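Local structure of glycoside hydrolase (Streptococcus pneumoniae serotype 4, 6ORH) at residues D341-C344 with R345-T348; L368-G371 with S372-F376; Q397-D401 with G402-E406. The protein probably hydrolyses alpha-L-fucosidic linkages in host glycans as a glycoside hydrolase of family 29, with a TIM-barrel domain followed by an F5/8 type C beta domain. The protein carries 2 engineered substitutions. All coordinates share one frame; numbering follows the deposited sequence.

Contact 1 of 3, residues D341-C344 with R345-T348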
loop_
_atom_site.group_PDB
_atom_site.type_symbol
_atom_site.label_atom_id
_atom_site.label_comp_id
_atom_site.label_asym_id
_atom_site.label_seq_id
_atom_site.Cartn_x
_atom_site.Cartn_y
_atom_site.Cartn_z
ATOM N N ASP A 341 -3.283 23.534 -27.864
ATOM C CA ASP A 341 -2.803 22.231 -28.303
ATOM C C ASP A 341 -2.677 21.269 -27.109
ATOM O O ASP A 341 -2.664 20.060 -27.323
ATOM C CB ASP A 341 -1.477 22.353 -29.053
ATOM C CG ASP A 341 -1.586 22.962 -30.447
ATOM O OD1 ASP A 341 -2.713 23.103 -30.942
ATOM O OD2 ASP A 341 -0.544 23.269 -31.032
ATOM N N PHE A 342 -2.652 21.813 -25.885
ATOM C CA PHE A 342 -2.548 21.015 -24.658
ATOM C C PHE A 342 -3.717 21.339 -23.726
ATOM O O PHE A 342 -3.564 21.427 -22.512
ATOM C CB PHE A 342 -1.187 21.270 -23.984
ATOM C CG PHE A 342 -0.053 20.707 -24.803
ATOM C CD1 PHE A 342 0.200 19.347 -24.804
ATOM C CD2 PHE A 342 0.696 21.524 -25.641
ATOM C CE1 PHE A 342 1.206 18.817 -25.601
ATOM C CE2 PHE A 342 1.703 20.996 -26.436
ATOM C CZ PHE A 342 1.958 19.640 -26.417
ATOM N N ALA A 343 -4.910 21.550 -24.307
ATOM C CA ALA A 343 -6.032 22.038 -23.526
ATOM C C ALA A 343 -6.586 20.978 -22.568
ATOM O O ALA A 343 -6.504 19.773 -22.815
ATOM C CB ALA A 343 -7.126 22.530 -24.465
ATOM N N CYS A 344 -7.236 21.461 -21.506
ATOM C CA CYS A 344 -7.875 20.610 -20.522
ATOM C C CYS A 344 -8.879 19.644 -21.144
ATOM O O CYS A 344 -9.009 18.511 -20.686
ATOM C CB CYS A 344 -8.601 21.429 -19.460
ATOM S SG CYS A 344 -7.543 22.535 -18.499
ATOM N N ARG A 345 -9.592 20.091 -22.192
ATOM C CA ARG A 345 -10.652 19.278 -22.778
ATOM C C ARG A 345 -10.083 17.987 -23.360
ATOM O O ARG A 345 -10.822 17.031 -23.589
ATOM C CB ARG A 345 -11.427 20.081 -23.835
ATOM C CG ARG A 345 -10.578 20.564 -25.004
ATOM C CD ARG A 345 -11.373 21.038 -26.227
ATOM N NE ARG A 345 -12.455 20.127 -26.603
ATOM C CZ ARG A 345 -12.338 19.023 -27.350
ATOM N NH1 ARG A 345 -11.173 18.656 -27.861
ATOM N NH2 ARG A 345 -13.412 18.293 -27.601
ATOM N N HIS A 346 -8.759 17.941 -23.557
ATOM C CA HIS A 346 -8.109 16.760 -24.101
ATOM C C HIS A 346 -8.126 15.574 -23.133
ATOM O O HIS A 346 -7.803 14.454 -23.525
ATOM C CB HIS A 346 -6.687 17.108 -24.554
ATOM C CG HIS A 346 -6.685 18.015 -25.738
ATOM N ND1 HIS A 346 -5.552 18.701 -26.152
ATOM C CD2 HIS A 346 -7.693 18.391 -26.564
ATOM C CE1 HIS A 346 -5.851 19.418 -27.220
ATOM N NE2 HIS A 346 -7.171 19.256 -27.482
ATOM N N LEU A 347 -8.487 15.811 -21.869
ATOM C CA LEU A 347 -8.447 14.748 -20.874
ATOM C C LEU A 347 -9.682 13.853 -20.953
ATOM O O LEU A 347 -9.644 12.728 -20.474
ATOM C CB LEU A 347 -8.314 15.384 -19.488
ATOM C CG LEU A 347 -6.992 16.108 -19.270
ATOM C CD1 LEU A 347 -7.071 17.081 -18.098
ATOM C CD2 LEU A 347 -5.881 15.086 -19.062
ATOM N N THR A 348 -10.774 14.346 -21.569
ATOM C CA THR A 348 -12.001 13.560 -21.558
ATOM C C THR A 348 -12.621 13.451 -22.951
ATOM O O THR A 348 -13.800 13.122 -23.074
ATOM C CB THR A 348 -13.032 14.154 -20.592
ATOM O OG1 THR A 348 -13.293 15.492 -20.997
ATOM C CG2 THR A 348 -12.525 14.209 -19.167
#
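Cys344 and His346 meet in a short 3-10 turn of the F5/8 type C domain, in the loop between strands 332-334 and 356-357. Two backbone bonds of the i to i+3 kind hold the turn. His346 N donates to Ala343 O at 3.0 Å, and Leu347 N donates to Cys344 O at 3.0 Å. Both donors stand above the plane of the carbonyl they bind. The Leu347 side chain lies beside the same Cys344 O. Cys344 itself is buried and turns inward to Val333, Trp356 and Leu366, while the end of the Arg345 side chain leads away from the turn, to a long, weak ion pair with Asp349.

The His346 ring folds back over the start of the turn. His346 CG is anti to the carbonyl carbon (chi1 -68°), which lays the ring back beside Ala343, with His346 CG 3.4 Å from Ala343 O. Ala343 lies over one face of the ring. Its methyl also packs against the aliphatic part of Arg345, with Ala343 CB 4.0 Å from Arg345 CG. ND1 is hydrogen-bonded to Ser355 O outside the turn, which fixes how the ring is rotated. His346 is a calcium-site residue in a structure of this protein, together with Asp349, Leu351, Ser354 and Thr443, though no calcium is bound to this chain here. At the ring edge, close to its plane, His346 CE1 comes within 3.3 Å of Asp341 O.

Contact 2 of 3, residues L368-G371 with S372-F376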
loop_
_atom_site.group_PDB
_atom_site.type_symbol
_atom_site.label_atom_id
_atom_site.label_comp_id
_atom_site.label_asym_id
_atom_site.label_seq_id
_atom_site.Cartn_x
_atom_site.Cartn_y
_atom_site.Cartn_z
ATOM N N LEU A 368 -13.289 18.543 -12.916
ATOM C CA LEU A 368 -14.183 17.937 -13.898
ATOM C C LEU A 368 -15.611 18.190 -13.440
ATOM O O LEU A 368 -15.918 18.006 -12.263
ATOM C CB LEU A 368 -13.972 16.419 -13.983
ATOM C CG LEU A 368 -12.763 15.971 -14.805
ATOM C CD1 LEU A 368 -11.485 16.242 -14.032
ATOM C CD2 LEU A 368 -12.844 14.489 -15.133
ATOM N N ASP A 369 -16.475 18.566 -14.402
ATOM C CA ASP A 369 -17.914 18.645 -14.188
ATOM C C ASP A 369 -18.575 17.616 -15.101
ATOM O O ASP A 369 -18.534 17.769 -16.313
ATOM C CB ASP A 369 -18.426 20.061 -14.496
ATOM C CG ASP A 369 -19.924 20.227 -14.237
ATOM O OD1 ASP A 369 -20.620 19.214 -14.033
ATOM O OD2 ASP A 369 -20.377 21.388 -14.226
ATOM N N LEU A 370 -19.137 16.560 -14.509
ATOM C CA LEU A 370 -19.692 15.439 -15.249
ATOM C C LEU A 370 -21.039 15.823 -15.859
ATOM O O LEU A 370 -21.568 15.074 -16.686
ATOM C CB LEU A 370 -19.862 14.232 -14.320
ATOM C CG LEU A 370 -18.596 13.755 -13.610
ATOM C CD1 LEU A 370 -18.887 12.498 -12.812
ATOM C CD2 LEU A 370 -17.484 13.498 -14.623
ATOM N N GLY A 371 -21.573 16.980 -15.443
ATOM C CA GLY A 371 -22.808 17.499 -16.030
ATOM C C GLY A 371 -24.064 17.022 -15.293
ATOM O O GLY A 371 -25.115 17.658 -15.378
ATOM N N SER A 372 -23.944 15.883 -14.609
ATOM C CA SER A 372 -24.970 15.310 -13.750
ATOM C C SER A 372 -24.281 14.415 -12.717
ATOM O O SER A 372 -23.116 14.055 -12.909
ATOM C CB SER A 372 -26.002 14.552 -14.561
ATOM O OG SER A 372 -25.436 13.389 -15.147
ATOM N N PRO A 373 -24.914 14.098 -11.559
ATOM C CA PRO A 373 -24.302 13.195 -10.581
ATOM C C PRO A 373 -24.168 11.780 -11.151
ATOM O O PRO A 373 -25.100 11.266 -11.777
ATOM C CB PRO A 373 -25.242 13.219 -9.359
ATOM C CG PRO A 373 -26.216 14.365 -9.612
ATOM C CD PRO A 373 -26.223 14.615 -11.106
ATOM N N LYS A 374 -22.968 11.195 -11.009
ATOM C CA LYS A 374 -22.723 9.816 -11.410
ATOM C C LYS A 374 -22.048 9.097 -10.251
ATOM O O LYS A 374 -21.490 9.748 -9.374
ATOM C CB LYS A 374 -21.825 9.756 -12.654
ATOM C CG LYS A 374 -22.288 10.629 -13.809
ATOM C CD LYS A 374 -21.666 10.275 -15.143
ATOM C CE LYS A 374 -22.166 11.182 -16.249
ATOM N NZ LYS A 374 -21.308 11.108 -17.458
ATOM N N THR A 375 -22.103 7.758 -10.258
ATOM C CA THR A 375 -21.631 6.934 -9.159
ATOM C C THR A 375 -20.405 6.143 -9.611
ATOM O O THR A 375 -20.484 5.382 -10.577
ATOM C CB THR A 375 -22.721 5.972 -8.688
ATOM O OG1 THR A 375 -23.778 6.841 -8.282
ATOM C CG2 THR A 375 -22.317 5.110 -7.516
ATOM N N PHE A 376 -19.299 6.352 -8.890
ATOM C CA PHE A 376 -18.016 5.781 -9.281
ATOM C C PHE A 376 -17.184 5.460 -8.041
ATOM O O PHE A 376 -17.478 5.915 -6.929
ATOM C CB PHE A 376 -17.299 6.725 -10.248
ATOM C CG PHE A 376 -17.089 8.111 -9.676
ATOM C CD1 PHE A 376 -15.986 8.396 -8.887
ATOM C CD2 PHE A 376 -18.005 9.120 -9.929
ATOM C CE1 PHE A 376 -15.798 9.665 -8.357
ATOM C CE2 PHE A 376 -17.825 10.390 -9.395
ATOM C CZ PHE A 376 -16.722 10.657 -8.610
HETATM O O HOH W 1 -19.163 13.017 -17.949
HETATM O O HOH W 2 -23.864 14.540 -17.524
#
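Leu370 packs against Lys374 and Phe376 where the chain turns a corner at Gly371 and Ser372. The corner carries it from strand 364-370 in one sheet of the beta domain to strand 373-376 in the other.

The inner side is apolar and close. Leu370 has CG anti to its carbonyl carbon (chi1 -57°), and its CD1 reaches across to the second strand. There CD1 sits 4.0 Å from Lys374 CG and about as far from Lys374 CB. The same methyl is 4.2 Å from Phe376 CE2. One branch of a leucine thus touches both a lysine stem and an aromatic ring. Nearer the backbone, Leu370 CB lies 3.6 Å from Ser372 O.

The outer side is polar and watery. No direct hydrogen bond joins the two segments. Instead, one water donates to Leu370 O at 2.5 Å and is hydrogen-bonded to Ser372 OG. A second water accepts from Lys374 NZ at 2.9 Å and makes only a weak bond to Leu370 O. The extended lysine chain carries NZ out to this water, and NZ is also bonded to Leu327 O. Leading into the corner, Asp369 OD1 accepts from Gly371 N at 2.8 Å in an Asx turn. The amide comes from above the carboxylate plane. Gly371 has a positive phi of 90°, where a side chain would press on the preceding carbonyl.

Gln427 also binds Asp369 OD1. The inner side chains are covered by strands 428-436 and 441-448: Leu370 and Phe376 both rest on Ile429 and Leu447. Strand 364-370 pairs with 428-436, and strand 373-376 pairs with 417-426 at the edge of its sheet.

Contact 3 of 3, residues Q397-D401 with G402-E406. With NDG (2-acetamido-2-deoxy-alpha-D-glucopyranose), chain D.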
loop_
_atom_site.group_PDB
_atom_site.type_symbol
_atom_site.label_atom_id
_atom_site.label_comp_id
_atom_site.label_asym_id
_atom_site.label_seq_id
_atom_site.Cartn_x
_atom_site.Cartn_y
_atom_site.Cartn_z
ATOM N N GLN A 397 -10.229 14.856 -5.170
ATOM C CA GLN A 397 -11.316 15.171 -4.259
ATOM C C GLN A 397 -12.634 15.154 -5.023
ATOM O O GLN A 397 -12.649 15.283 -6.246
ATOM C CB GLN A 397 -11.168 16.564 -3.641
ATOM C CG GLN A 397 -9.752 16.936 -3.250
ATOM C CD GLN A 397 -9.777 18.360 -2.773
ATOM O OE1 GLN A 397 -10.266 19.249 -3.466
ATOM N NE2 GLN A 397 -9.304 18.566 -1.556
ATOM N N VAL A 398 -13.728 14.995 -4.277
ATOM C CA VAL A 398 -15.063 15.008 -4.861
ATOM C C VAL A 398 -15.944 15.920 -4.011
ATOM O O VAL A 398 -15.773 15.973 -2.799
ATOM C CB VAL A 398 -15.640 13.590 -4.992
ATOM C CG1 VAL A 398 -14.872 12.783 -6.043
ATOM C CG2 VAL A 398 -15.647 12.845 -3.667
ATOM N N GLU A 399 -16.830 16.674 -4.666
ATOM C CA GLU A 399 -17.709 17.561 -3.909
ATOM C C GLU A 399 -18.957 16.793 -3.473
ATOM O O GLU A 399 -19.653 16.221 -4.308
ATOM C CB GLU A 399 -18.072 18.787 -4.741
ATOM C CG GLU A 399 -18.778 19.858 -3.900
ATOM C CD GLU A 399 -19.113 21.121 -4.683
ATOM O OE1 GLU A 399 -19.455 20.998 -5.870
ATOM O OE2 GLU A 399 -18.987 22.230 -4.109
ATOM N N VAL A 400 -19.216 16.807 -2.158
ATOM C CA VAL A 400 -20.320 16.075 -1.563
ATOM C C VAL A 400 -21.063 17.058 -0.674
ATOM O O VAL A 400 -20.527 17.524 0.342
ATOM C CB VAL A 400 -19.846 14.834 -0.783
ATOM C CG1 VAL A 400 -21.011 14.119 -0.109
ATOM C CG2 VAL A 400 -19.070 13.874 -1.673
ATOM N N ASP A 401 -22.283 17.404 -1.107
ATOM C CA ASP A 401 -23.126 18.309 -0.345
ATOM C C ASP A 401 -22.397 19.625 -0.090
ATOM O O ASP A 401 -22.458 20.173 1.011
ATOM C CB ASP A 401 -23.573 17.651 0.963
ATOM C CG ASP A 401 -24.813 16.808 0.779
ATOM O OD1 ASP A 401 -25.888 17.413 0.592
ATOM O OD2 ASP A 401 -24.687 15.562 0.792
ATOM N N GLY A 402 -21.678 20.120 -1.099
ATOM C CA GLY A 402 -21.027 21.410 -0.990
ATOM C C GLY A 402 -19.700 21.401 -0.220
ATOM O O GLY A 402 -19.082 22.451 -0.050
ATOM N N VAL A 403 -19.211 20.219 0.178
ATOM C CA VAL A 403 -17.896 20.179 0.816
ATOM C C VAL A 403 -16.974 19.319 -0.054
ATOM O O VAL A 403 -17.356 18.223 -0.417
ATOM C CB VAL A 403 -17.954 19.598 2.245
ATOM C CG1 VAL A 403 -16.566 19.522 2.888
ATOM C CG2 VAL A 403 -18.923 20.368 3.145
ATOM N N TRP A 404 -15.773 19.826 -0.324
ATOM C CA TRP A 404 -14.793 19.055 -1.082
ATOM C C TRP A 404 -14.151 18.034 -0.153
ATOM O O TRP A 404 -13.488 18.409 0.811
ATOM C CB TRP A 404 -13.761 20.001 -1.692
ATOM C CG TRP A 404 -14.308 20.706 -2.900
ATOM C CD1 TRP A 404 -14.802 21.981 -2.947
ATOM C CD2 TRP A 404 -14.460 20.170 -4.228
ATOM N NE1 TRP A 404 -15.223 22.283 -4.217
ATOM C CE2 TRP A 404 -15.044 21.181 -5.019
ATOM C CE3 TRP A 404 -14.178 18.929 -4.830
ATOM C CZ2 TRP A 404 -15.323 20.999 -6.376
ATOM C CZ3 TRP A 404 -14.471 18.747 -6.163
ATOM C CH2 TRP A 404 -15.011 19.781 -6.936
ATOM N N GLN A 405 -14.401 16.755 -0.437
ATOM C CA GLN A 405 -13.991 15.678 0.454
ATOM C C GLN A 405 -12.956 14.824 -0.270
ATOM O O GLN A 405 -12.915 14.783 -1.489
ATOM C CB GLN A 405 -15.199 14.846 0.891
ATOM C CG GLN A 405 -16.083 15.558 1.914
ATOM C CD GLN A 405 -17.316 14.766 2.282
ATOM O OE1 GLN A 405 -18.095 15.165 3.152
ATOM N NE2 GLN A 405 -17.523 13.643 1.606
ATOM N N GLU A 406 -12.130 14.106 0.491
ATOM C CA GLU A 406 -11.067 13.372 -0.187
ATOM C C GLU A 406 -11.635 12.124 -0.838
ATOM O O GLU A 406 -12.573 11.484 -0.325
ATOM C CB GLU A 406 -9.902 13.059 0.749
ATOM C CG GLU A 406 -10.362 12.383 2.006
ATOM C CD GLU A 406 -9.217 11.947 2.891
ATOM O OE1 GLU A 406 -8.466 12.841 3.406
ATOM O OE2 GLU A 406 -9.110 10.746 3.077
HETATM C C1 NDG D . -12.600 18.017 4.307
HETATM C C2 NDG D . -12.830 17.354 5.653
HETATM C C3 NDG D . -11.877 17.959 6.688
HETATM C C4 NDG D . -10.432 17.833 6.182
HETATM C C5 NDG D . -10.221 18.244 4.717
HETATM C C6 NDG D . -8.914 17.695 4.164
HETATM C C7 NDG D . -15.148 16.626 5.846
HETATM C C8 NDG D . -16.561 17.055 6.126
HETATM O O5 NDG D . -11.246 17.693 3.840
HETATM O O3 NDG D . -12.064 17.163 7.880
HETATM O O4 NDG D . -9.615 18.717 6.959
HETATM O O6 NDG D . -8.670 18.411 2.955
HETATM O O7 NDG D . -14.882 15.481 5.514
HETATM N N2 NDG D . -14.213 17.589 6.007
HETATM O O1 NDG D . -12.867 19.426 4.360
HETATM O O HOH W 3 -16.992 24.457 -5.340
HETATM O O HOH W 4 -20.381 16.773 2.958
#
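Glu399 lies flat over the indole of Trp404 on one face of a beta hairpin. The hairpin joins strands 391-400 and 403-410 through a type I' turn at Asp401 and Gly402. Glu399 CB sits 3.6 Å from the centroid of the six-membered ring, directly over it, in a CH-pi contact. CG is anti to the backbone N (chi1 -170°), and the extended chain continues across the indole. The carboxylate is stacked on the ring, their planes 16° apart. Gln397 O approaches the ring edge near its plane.

On the face with Val398, Val400 and Val403, the side chains of Gln405 and Val400 cross at about a right angle, with Gln405 NE2 3.5 Å from Val400 CB.

Four backbone bonds set this register. Val398 and Gln405 exchange one pair, and Val400 and Val403 the other. The bond from Gln405 N to Val398 O is nearly straight. Glu399 and Trp404 are the non-hydrogen-bonded pair between them; as directly opposed residues they share a face.

Further out, Arg430 makes a cation-pi contact with Trp404. Glu406 OE2 accepts from Gln215 N of the second subunit and forms a salt bridge with Arg216 of that subunit. Val403, Trp404 and Gln405 line a glycan site. The N-acetylglucosamine has Gln405 CG 3.8 Å from its O7 and Trp404 O 3.6 Å from its C1. Gln215 of the second subunit hydrogen-bonds the sugar, so both subunits take part.

Two waters add bridges across the hairpin. One donates to both Val400 O and Gln405 OE1. The other accepts from Trp404 NE1 at 3.0 Å and donates to Glu399 OE2 at 3.2 Å.

Overall arrangement
The three contacts follow one another along the chain, all in the F5/8 type C beta domain and on the same side of the chain's centre. Contacts 1 and 2 have centres about 18 Å apart and touch where Thr348 packs on Leu368. Contacts 2 and 3 are closer, with centres about 12 Å apart, and Phe376 packs on Val398. Contacts 1 and 3 do not touch. Strands 364-370 and 391-400, from contacts 2 and 3, share one antiparallel sheet, with strand 428-436 between them. Packing through contact 2 thus links the turn bearing a calcium-site residue to the hairpin that meets sugar and the second subunit.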